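Local coordinates for VIN1 (PDB 6BFI), which binds actin filaments and may play a role in cell-cell adhesion, as a sponge homolog of vinculin, at residues R303-L308 and A316-A321; S533-A538 and K570-M575; A720-M725 and T775-S780. One frame throughout, in Å; residues are numbered along the deposited sequence.

Contact 1 (R303-L308 and A316-A321)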
loop_
_atom_site.group_PDB
_atom_site.type_symbol
_atom_site.label_atom_id
_atom_site.label_comp_id
_atom_site.label_asym_id
_atom_site.label_seq_id
_atom_site.Cartn_x
_atom_site.Cartn_y
_atom_site.Cartn_z
ATOM N N ARG A 303 -17.688 -16.529 10.642
ATOM C CA ARG A 303 -18.565 -16.085 11.722
ATOM C C ARG A 303 -18.272 -14.644 12.123
ATOM O O ARG A 303 -19.196 -13.901 12.484
ATOM C CB ARG A 303 -18.433 -17.024 12.921
ATOM C CG ARG A 303 -18.801 -18.465 12.595
ATOM C CD ARG A 303 -18.638 -19.396 13.785
ATOM N NE ARG A 303 -18.952 -20.775 13.418
ATOM C CZ ARG A 303 -18.826 -21.820 14.232
ATOM N NH1 ARG A 303 -18.392 -21.650 15.474
ATOM N NH2 ARG A 303 -19.136 -23.035 13.803
ATOM N N ARG A 304 -17.002 -14.235 12.062
ATOM C CA ARG A 304 -16.654 -12.845 12.334
ATOM C C ARG A 304 -17.350 -11.908 11.358
ATOM O O ARG A 304 -17.899 -10.876 11.760
ATOM C CB ARG A 304 -15.138 -12.655 12.262
ATOM C CG ARG A 304 -14.659 -11.301 12.759
ATOM C CD ARG A 304 -13.245 -10.993 12.284
ATOM N NE ARG A 304 -13.237 -10.339 10.978
ATOM C CZ ARG A 304 -13.247 -9.020 10.805
ATOM N NH1 ARG A 304 -13.263 -8.210 11.857
ATOM N NH2 ARG A 304 -13.240 -8.508 9.580
ATOM N N VAL A 305 -17.338 -12.251 10.067
ATOM C CA VAL A 305 -18.062 -11.442 9.092
ATOM C C VAL A 305 -19.566 -11.547 9.316
ATOM O O VAL A 305 -20.303 -10.574 9.102
ATOM C CB VAL A 305 -17.667 -11.854 7.662
ATOM C CG1 VAL A 305 -18.467 -11.069 6.634
ATOM C CG2 VAL A 305 -16.174 -11.644 7.447
ATOM N N ALA A 306 -20.048 -12.711 9.764
ATOM C CA ALA A 306 -21.475 -12.866 10.030
ATOM C C ALA A 306 -21.945 -11.907 11.119
ATOM O O ALA A 306 -23.051 -11.360 11.041
ATOM C CB ALA A 306 -21.784 -14.312 10.423
ATOM N N ALA A 307 -21.114 -11.686 12.141
ATOM C CA ALA A 307 -21.500 -10.770 13.209
ATOM C C ALA A 307 -21.607 -9.325 12.731
ATOM O O ALA A 307 -22.224 -8.504 13.419
ATOM C CB ALA A 307 -20.509 -10.866 14.369
ATOM N N LEU A 308 -21.033 -8.999 11.571
ATOM C CA LEU A 308 -21.066 -7.649 11.024
ATOM C C LEU A 308 -21.902 -7.557 9.751
ATOM O O LEU A 308 -21.753 -6.600 8.985
ATOM C CB LEU A 308 -19.644 -7.154 10.749
ATOM C CG LEU A 308 -18.709 -7.042 11.952
ATOM C CD1 LEU A 308 -17.300 -6.676 11.504
ATOM C CD2 LEU A 308 -19.242 -6.026 12.947
ATOM N N ALA A 316 -27.496 -15.235 9.322
ATOM C CA ALA A 316 -27.905 -16.617 9.551
ATOM C C ALA A 316 -27.406 -17.547 8.452
ATOM O O ALA A 316 -27.203 -18.740 8.697
ATOM C CB ALA A 316 -29.427 -16.698 9.667
ATOM N N LYS A 317 -27.207 -17.024 7.239
ATOM C CA LYS A 317 -26.694 -17.850 6.149
ATOM C C LYS A 317 -25.214 -18.159 6.346
ATOM O O LYS A 317 -24.783 -19.310 6.203
ATOM C CB LYS A 317 -26.931 -17.150 4.810
ATOM C CG LYS A 317 -26.574 -17.985 3.592
ATOM C CD LYS A 317 -27.075 -17.328 2.314
ATOM C CE LYS A 317 -26.899 -18.244 1.114
ATOM N NZ LYS A 317 -27.616 -19.537 1.287
ATOM N N LEU A 318 -24.420 -17.135 6.674
ATOM C CA LEU A 318 -23.006 -17.357 6.965
ATOM C C LEU A 318 -22.832 -18.304 8.146
ATOM O O LEU A 318 -21.974 -19.195 8.117
ATOM C CB LEU A 318 -22.310 -16.024 7.235
ATOM C CG LEU A 318 -21.999 -15.156 6.015
ATOM C CD1 LEU A 318 -21.657 -13.731 6.431
ATOM C CD2 LEU A 318 -20.858 -15.771 5.220
ATOM N N LEU A 319 -23.645 -18.131 9.191
ATOM C CA LEU A 319 -23.580 -19.048 10.325
ATOM C C LEU A 319 -23.997 -20.458 9.922
ATOM O O LEU A 319 -23.437 -21.444 10.422
ATOM C CB LEU A 319 -24.449 -18.527 11.469
ATOM C CG LEU A 319 -23.978 -17.211 12.090
ATOM C CD1 LEU A 319 -24.960 -16.723 13.142
ATOM C CD2 LEU A 319 -22.586 -17.371 12.683
ATOM N N ALA A 320 -24.970 -20.577 9.014
ATOM C CA ALA A 320 -25.379 -21.895 8.536
ATOM C C ALA A 320 -24.234 -22.591 7.810
ATOM O O ALA A 320 -23.961 -23.775 8.047
ATOM C CB ALA A 320 -26.600 -21.768 7.624
ATOM N N ALA A 321 -23.550 -21.868 6.919
ATOM C CA ALA A 321 -22.402 -22.447 6.230
ATOM C C ALA A 321 -21.301 -22.817 7.216
ATOM O O ALA A 321 -20.638 -23.851 7.061
ATOM C CB ALA A 321 -21.876 -21.475 5.174
#
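A306 is the bump at the middle of this contact, and L318 and L319 form the hollow that receives it. Its methyl points at the segment 316-321 and comes to rest between the two leucines, with CB 3.7 Å from L318 CB. On the L319 side the same A306 CB lies 3.9 Å from L319 CD2. A306 reaches no further than CB, and L318 of the partner helix lies against its backbone, with L318 CD1 3.7 Å from A306 CA and nearly as close to the backbone N. L318 is thus both a wall of the hollow and a knob against the first helix. L318 CD1 also approaches V305 CG1 at 4.2 Å, a looser fit in which the two side chains meet at an oblique angle.

On the other flank L319 supplies a second bump. Its CG lies anti to the carbonyl carbon (chi1 -65°), and the CD2 branch enters the notch between the A306 methyl and the root of R303. L319 CD2 is 3.9 Å from R303 CG, where the arginine chain crosses the leucine at about a right angle. R303 then runs on, extended from CG to NE, and its guanidinium forms salt bridges with D323 and D326 further along the partner helix. The aliphatic base of R303 therefore packs while its charged end is held by the same helix.

The contact joins helices 289-306 and 312-338 as an antiparallel helical hairpin near its turn. Helix 344-375 covers one side through L360 and E363 on L318 and L368 on V305, and S427 of helix 399-427 also touches V305, consistent with the helical bundles of the vinculin family.

Contact 2 (S533-A538 and K570-M575)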
loop_
_atom_site.group_PDB
_atom_site.type_symbol
_atom_site.label_atom_id
_atom_site.label_comp_id
_atom_site.label_asym_id
_atom_site.label_seq_id
_atom_site.Cartn_x
_atom_site.Cartn_y
_atom_site.Cartn_z
ATOM N N SER A 533 -34.840 6.668 -3.484
ATOM C CA SER A 533 -33.949 5.593 -3.059
ATOM C C SER A 533 -33.552 4.712 -4.240
ATOM O O SER A 533 -32.381 4.333 -4.379
ATOM C CB SER A 533 -34.617 4.759 -1.967
ATOM O OG SER A 533 -33.919 3.543 -1.760
ATOM N N VAL A 534 -34.516 4.381 -5.102
ATOM C CA VAL A 534 -34.208 3.602 -6.298
ATOM C C VAL A 534 -33.236 4.359 -7.194
ATOM O O VAL A 534 -32.289 3.779 -7.742
ATOM C CB VAL A 534 -35.504 3.237 -7.045
ATOM C CG1 VAL A 534 -35.189 2.684 -8.424
ATOM C CG2 VAL A 534 -36.308 2.235 -6.237
ATOM N N ALA A 535 -33.447 5.669 -7.351
ATOM C CA ALA A 535 -32.537 6.472 -8.164
ATOM C C ALA A 535 -31.121 6.457 -7.595
ATOM O O ALA A 535 -30.140 6.379 -8.347
ATOM C CB ALA A 535 -33.056 7.905 -8.269
ATOM N N ARG A 536 -30.993 6.523 -6.266
ATOM C CA ARG A 536 -29.668 6.507 -5.654
ATOM C C ARG A 536 -28.996 5.149 -5.821
ATOM O O ARG A 536 -27.789 5.078 -6.084
ATOM C CB ARG A 536 -29.764 6.886 -4.174
ATOM C CG ARG A 536 -30.185 8.330 -3.933
ATOM C CD ARG A 536 -29.976 8.745 -2.482
ATOM N NE ARG A 536 -30.836 8.007 -1.560
ATOM C CZ ARG A 536 -32.022 8.434 -1.140
ATOM N NH1 ARG A 536 -32.497 9.600 -1.558
ATOM N NH2 ARG A 536 -32.735 7.698 -0.298
ATOM N N GLN A 537 -29.755 4.060 -5.676
ATOM C CA GLN A 537 -29.175 2.735 -5.885
ATOM C C GLN A 537 -28.727 2.551 -7.331
ATOM O O GLN A 537 -27.652 1.994 -7.594
ATOM C CB GLN A 537 -30.179 1.656 -5.484
ATOM C CG GLN A 537 -30.553 1.679 -4.012
ATOM C CD GLN A 537 -31.591 0.638 -3.653
ATOM O OE1 GLN A 537 -31.424 -0.550 -3.934
ATOM N NE2 GLN A 537 -32.678 1.080 -3.029
ATOM N N ALA A 538 -29.532 3.028 -8.284
ATOM C CA ALA A 538 -29.154 2.935 -9.689
ATOM C C ALA A 538 -27.896 3.745 -9.979
ATOM O O ALA A 538 -26.998 3.277 -10.690
ATOM C CB ALA A 538 -30.308 3.401 -10.575
ATOM N N LYS A 570 -29.610 7.041 -18.704
ATOM C CA LYS A 570 -30.605 7.791 -19.463
ATOM C C LYS A 570 -32.038 7.477 -19.048
ATOM O O LYS A 570 -32.962 8.107 -19.573
ATOM C CB LYS A 570 -30.433 7.529 -20.961
ATOM C CG LYS A 570 -29.145 8.095 -21.539
ATOM C CD LYS A 570 -29.205 8.188 -23.055
ATOM C CE LYS A 570 -27.969 8.881 -23.611
ATOM N NZ LYS A 570 -28.098 9.174 -25.065
ATOM N N SER A 571 -32.249 6.541 -18.122
ATOM C CA SER A 571 -33.586 6.158 -17.693
ATOM C C SER A 571 -33.925 6.601 -16.279
ATOM O O SER A 571 -35.086 6.480 -15.874
ATOM C CB SER A 571 -33.756 4.636 -17.783
ATOM O OG SER A 571 -32.993 3.990 -16.782
ATOM N N ILE A 572 -32.953 7.105 -15.517
ATOM C CA ILE A 572 -33.193 7.410 -14.110
ATOM C C ILE A 572 -34.051 8.664 -13.969
ATOM O O ILE A 572 -35.093 8.646 -13.303
ATOM C CB ILE A 572 -31.858 7.548 -13.360
ATOM C CG1 ILE A 572 -31.019 6.281 -13.547
ATOM C CG2 ILE A 572 -32.100 7.825 -11.882
ATOM C CD1 ILE A 572 -29.622 6.378 -12.977
ATOM N N SER A 573 -33.625 9.768 -14.588
ATOM C CA SER A 573 -34.362 11.026 -14.462
ATOM C C SER A 573 -35.815 10.920 -14.913
ATOM O O SER A 573 -36.704 11.364 -14.162
ATOM C CB SER A 573 -33.625 12.137 -15.219
ATOM O OG SER A 573 -32.347 12.378 -14.660
ATOM N N PRO A 574 -36.138 10.364 -16.093
ATOM C CA PRO A 574 -37.559 10.264 -16.467
ATOM C C PRO A 574 -38.393 9.513 -15.447
ATOM O O PRO A 574 -39.560 9.860 -15.228
ATOM C CB PRO A 574 -37.514 9.532 -17.817
ATOM C CG PRO A 574 -36.166 9.817 -18.356
ATOM C CD PRO A 574 -35.263 9.850 -17.163
ATOM N N MET A 575 -37.820 8.495 -14.804
ATOM C CA MET A 575 -38.549 7.769 -13.771
ATOM C C MET A 575 -38.899 8.683 -12.603
ATOM O O MET A 575 -40.030 8.656 -12.098
ATOM C CB MET A 575 -37.722 6.572 -13.301
ATOM C CG MET A 575 -38.462 5.591 -12.409
ATOM S SD MET A 575 -38.392 6.004 -10.657
ATOM C CE MET A 575 -36.623 6.145 -10.404
#
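I572 meets A535 and A538 with separate branches, and its torsions divide them: CG1 is anti to the carbonyl carbon (chi1 -55°), whereas CG2 is anti to the backbone N. CD1 continues the CG1 branch in an extended line. The side chain thereby forks against one face of the segment 533-538. CG2 takes the earlier alanine, with I572 CG2 3.7 Å from A535 CB and only slightly farther from its CA. CD1 takes the alanine one turn on, with I572 CD1 3.9 Å from A538 CB. Two small methyls, spaced by a helical turn, thus offer a shallow surface on which the isoleucine lies.

M575 comes in one turn after I572. Turned by its chi3 of -54°, the terminal methyl reaches V534, where M575 CE is 4.2 Å from V534 CG1. All of these meetings are apolar, and no hydrogen bond crosses between the segments.

The polar groups bond within their own segment or to other parts of the chain. Q537 NE2 donates to S533 OG over 3.0 Å, with the serine oxygen in the amide plane, and the same nitrogen also bonds D510 of helix 496-519. S571, just before the second helix, bonds through OG to the carbonyl oxygen of L568.

Helices 524-550 and 572-584 run broadly antiparallel here, close to the break that follows helix 555-569. Helix 496-519 packs on V534 through V511 and D510, and helix 589-615 covers M575 with F595, S598 and A599, which places this largely buried contact between helices of a bundle, consistent with the vinculin family.

Contact 3 (A720-M725 and T775-S780)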
loop_
_atom_site.group_PDB
_atom_site.type_symbol
_atom_site.label_atom_id
_atom_site.label_comp_id
_atom_site.label_asym_id
_atom_site.label_seq_id
_atom_site.Cartn_x
_atom_site.Cartn_y
_atom_site.Cartn_z
ATOM N N ALA A 720 35.462 -13.634 -1.837
ATOM C CA ALA A 720 35.196 -13.577 -3.271
ATOM C C ALA A 720 33.901 -14.296 -3.619
ATOM O O ALA A 720 33.139 -13.838 -4.480
ATOM C CB ALA A 720 36.365 -14.175 -4.051
ATOM N N ASP A 721 33.633 -15.426 -2.959
ATOM C CA ASP A 721 32.375 -16.130 -3.180
ATOM C C ASP A 721 31.190 -15.286 -2.728
ATOM O O ASP A 721 30.122 -15.314 -3.352
ATOM C CB ASP A 721 32.395 -17.476 -2.455
ATOM C CG ASP A 721 33.470 -18.410 -2.987
ATOM O OD1 ASP A 721 33.801 -18.307 -4.186
ATOM O OD2 ASP A 721 33.987 -19.239 -2.208
ATOM N N LEU A 722 31.362 -14.516 -1.651
ATOM C CA LEU A 722 30.288 -13.645 -1.183
ATOM C C LEU A 722 30.004 -12.534 -2.187
ATOM O O LEU A 722 28.845 -12.288 -2.545
ATOM C CB LEU A 722 30.646 -13.064 0.187
ATOM C CG LEU A 722 29.734 -11.961 0.733
ATOM C CD1 LEU A 722 28.271 -12.389 0.718
ATOM C CD2 LEU A 722 30.162 -11.559 2.137
ATOM N N ILE A 723 31.051 -11.855 -2.657
ATOM C CA ILE A 723 30.860 -10.743 -3.586
ATOM C C ILE A 723 30.280 -11.242 -4.905
ATOM O O ILE A 723 29.275 -10.714 -5.405
ATOM C CB ILE A 723 32.189 -9.997 -3.799
ATOM C CG1 ILE A 723 32.682 -9.406 -2.477
ATOM C CG2 ILE A 723 32.033 -8.923 -4.860
ATOM C CD1 ILE A 723 34.034 -8.732 -2.573
ATOM N N ARG A 724 30.908 -12.269 -5.484
ATOM C CA ARG A 724 30.425 -12.833 -6.740
ATOM C C ARG A 724 28.992 -13.330 -6.606
ATOM O O ARG A 724 28.170 -13.130 -7.509
ATOM C CB ARG A 724 31.348 -13.969 -7.184
ATOM C CG ARG A 724 30.861 -14.739 -8.394
ATOM C CD ARG A 724 31.816 -15.871 -8.733
ATOM N NE ARG A 724 32.041 -16.751 -7.590
ATOM C CZ ARG A 724 31.251 -17.769 -7.266
ATOM N NH1 ARG A 724 30.177 -18.037 -7.999
ATOM N NH2 ARG A 724 31.531 -18.520 -6.208
ATOM N N MET A 725 28.672 -13.973 -5.481
ATOM C CA MET A 725 27.312 -14.455 -5.270
ATOM C C MET A 725 26.323 -13.296 -5.201
ATOM O O MET A 725 25.214 -13.384 -5.743
ATOM C CB MET A 725 27.246 -15.296 -3.998
ATOM C CG MET A 725 25.919 -16.002 -3.805
ATOM S SD MET A 725 25.473 -16.977 -5.254
ATOM C CE MET A 725 26.810 -18.165 -5.290
ATOM N N THR A 775 29.776 -6.334 -0.402
ATOM C CA THR A 775 31.169 -5.917 -0.546
ATOM C C THR A 775 31.719 -5.380 0.769
ATOM O O THR A 775 32.892 -5.603 1.097
ATOM C CB THR A 775 31.297 -4.870 -1.653
ATOM O OG1 THR A 775 30.795 -5.409 -2.881
ATOM C CG2 THR A 775 32.754 -4.469 -1.845
ATOM N N VAL A 776 30.886 -4.681 1.543
ATOM C CA VAL A 776 31.327 -4.180 2.843
ATOM C C VAL A 776 31.529 -5.331 3.820
ATOM O O VAL A 776 32.506 -5.354 4.581
ATOM C CB VAL A 776 30.323 -3.142 3.381
ATOM C CG1 VAL A 776 30.694 -2.716 4.795
ATOM C CG2 VAL A 776 30.275 -1.938 2.466
ATOM N N LYS A 777 30.618 -6.308 3.811
ATOM C CA LYS A 777 30.735 -7.450 4.714
ATOM C C LYS A 777 31.969 -8.285 4.397
ATOM O O LYS A 777 32.644 -8.779 5.308
ATOM C CB LYS A 777 29.470 -8.307 4.634
ATOM C CG LYS A 777 29.575 -9.662 5.318
ATOM C CD LYS A 777 29.788 -9.523 6.815
ATOM C CE LYS A 777 29.921 -10.888 7.473
ATOM N NZ LYS A 777 30.124 -10.777 8.943
ATOM N N ALA A 778 32.282 -8.451 3.110
ATOM C CA ALA A 778 33.432 -9.264 2.726
ATOM C C ALA A 778 34.745 -8.652 3.199
ATOM O O ALA A 778 35.696 -9.382 3.501
ATOM C CB ALA A 778 33.455 -9.460 1.211
ATOM N N THR A 779 34.823 -7.325 3.270
ATOM C CA THR A 779 36.040 -6.640 3.680
ATOM C C THR A 779 36.140 -6.460 5.189
ATOM O O THR A 779 37.071 -5.801 5.662
ATOM C CB THR A 779 36.138 -5.279 2.991
ATOM O OG1 THR A 779 35.004 -4.477 3.349
ATOM C CG2 THR A 779 36.169 -5.456 1.483
ATOM N N SER A 780 35.209 -7.027 5.951
ATOM C CA SER A 780 35.231 -6.933 7.403
ATOM C C SER A 780 35.279 -8.281 8.103
ATOM O O SER A 780 35.892 -8.381 9.168
ATOM C CB SER A 780 34.005 -6.155 7.908
ATOM O OG SER A 780 32.803 -6.805 7.537
#
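L722 and I723 pack on A778 where two antiparallel helices of an all-helical bundle, the fold of the vinculin family, come together. I723 CG1 lies 3.8 Å from A778 CB, and its CD1 is almost as near. L722 works with one branch: CD2 is 3.7 Å from K777 CG, the two side chains crossing at about a right angle, and L722 CD2 also stands 3.9 Å from A778 N. The lysine thus offers only the root of its chain to the leucine. A bend at chi2 (64°) puts CD on a new course, and NZ finally meets D789 and T793 of helix 786-817.

Further out, T775 flanks I723, with its hydroxyl bonded to the K771 carbonyl. Helix 690-710 backs L722 through M705 and T709. V21 and V25 of helix 8-32 cover T775 and I723, so the C-terminal helices here rest on the start of the chain, consistent with the head-tail packing known in vinculin.

Just beyond A778 the helix ends, and T779 OG1 bonds V776 O. S780 N and S780 OG both reach K777 O from the same face of its carbonyl plane, OG at 3.0 Å.

From the N terminus, the chain passes through eight helices before the pair that makes contact 1, which closes a link of seven residues, four of them helical, between adjacent helices. Contact 2 follows, spanning 31 mostly helical residues that include helix 555-569, and contact 3 spans 49, taking in helix 750-760. The three lie in series: none encloses or crosses another. Contacts 1 and 2 are the near pair, with nearest atoms about 17 Å apart, whereas contact 3 lies on the opposite side of the chain's centre from both. Contacts 1 and 2 thus tie helices within the middle of the sequence, and contact 3 joins C-terminal helices beside the N-terminal helix 8-32.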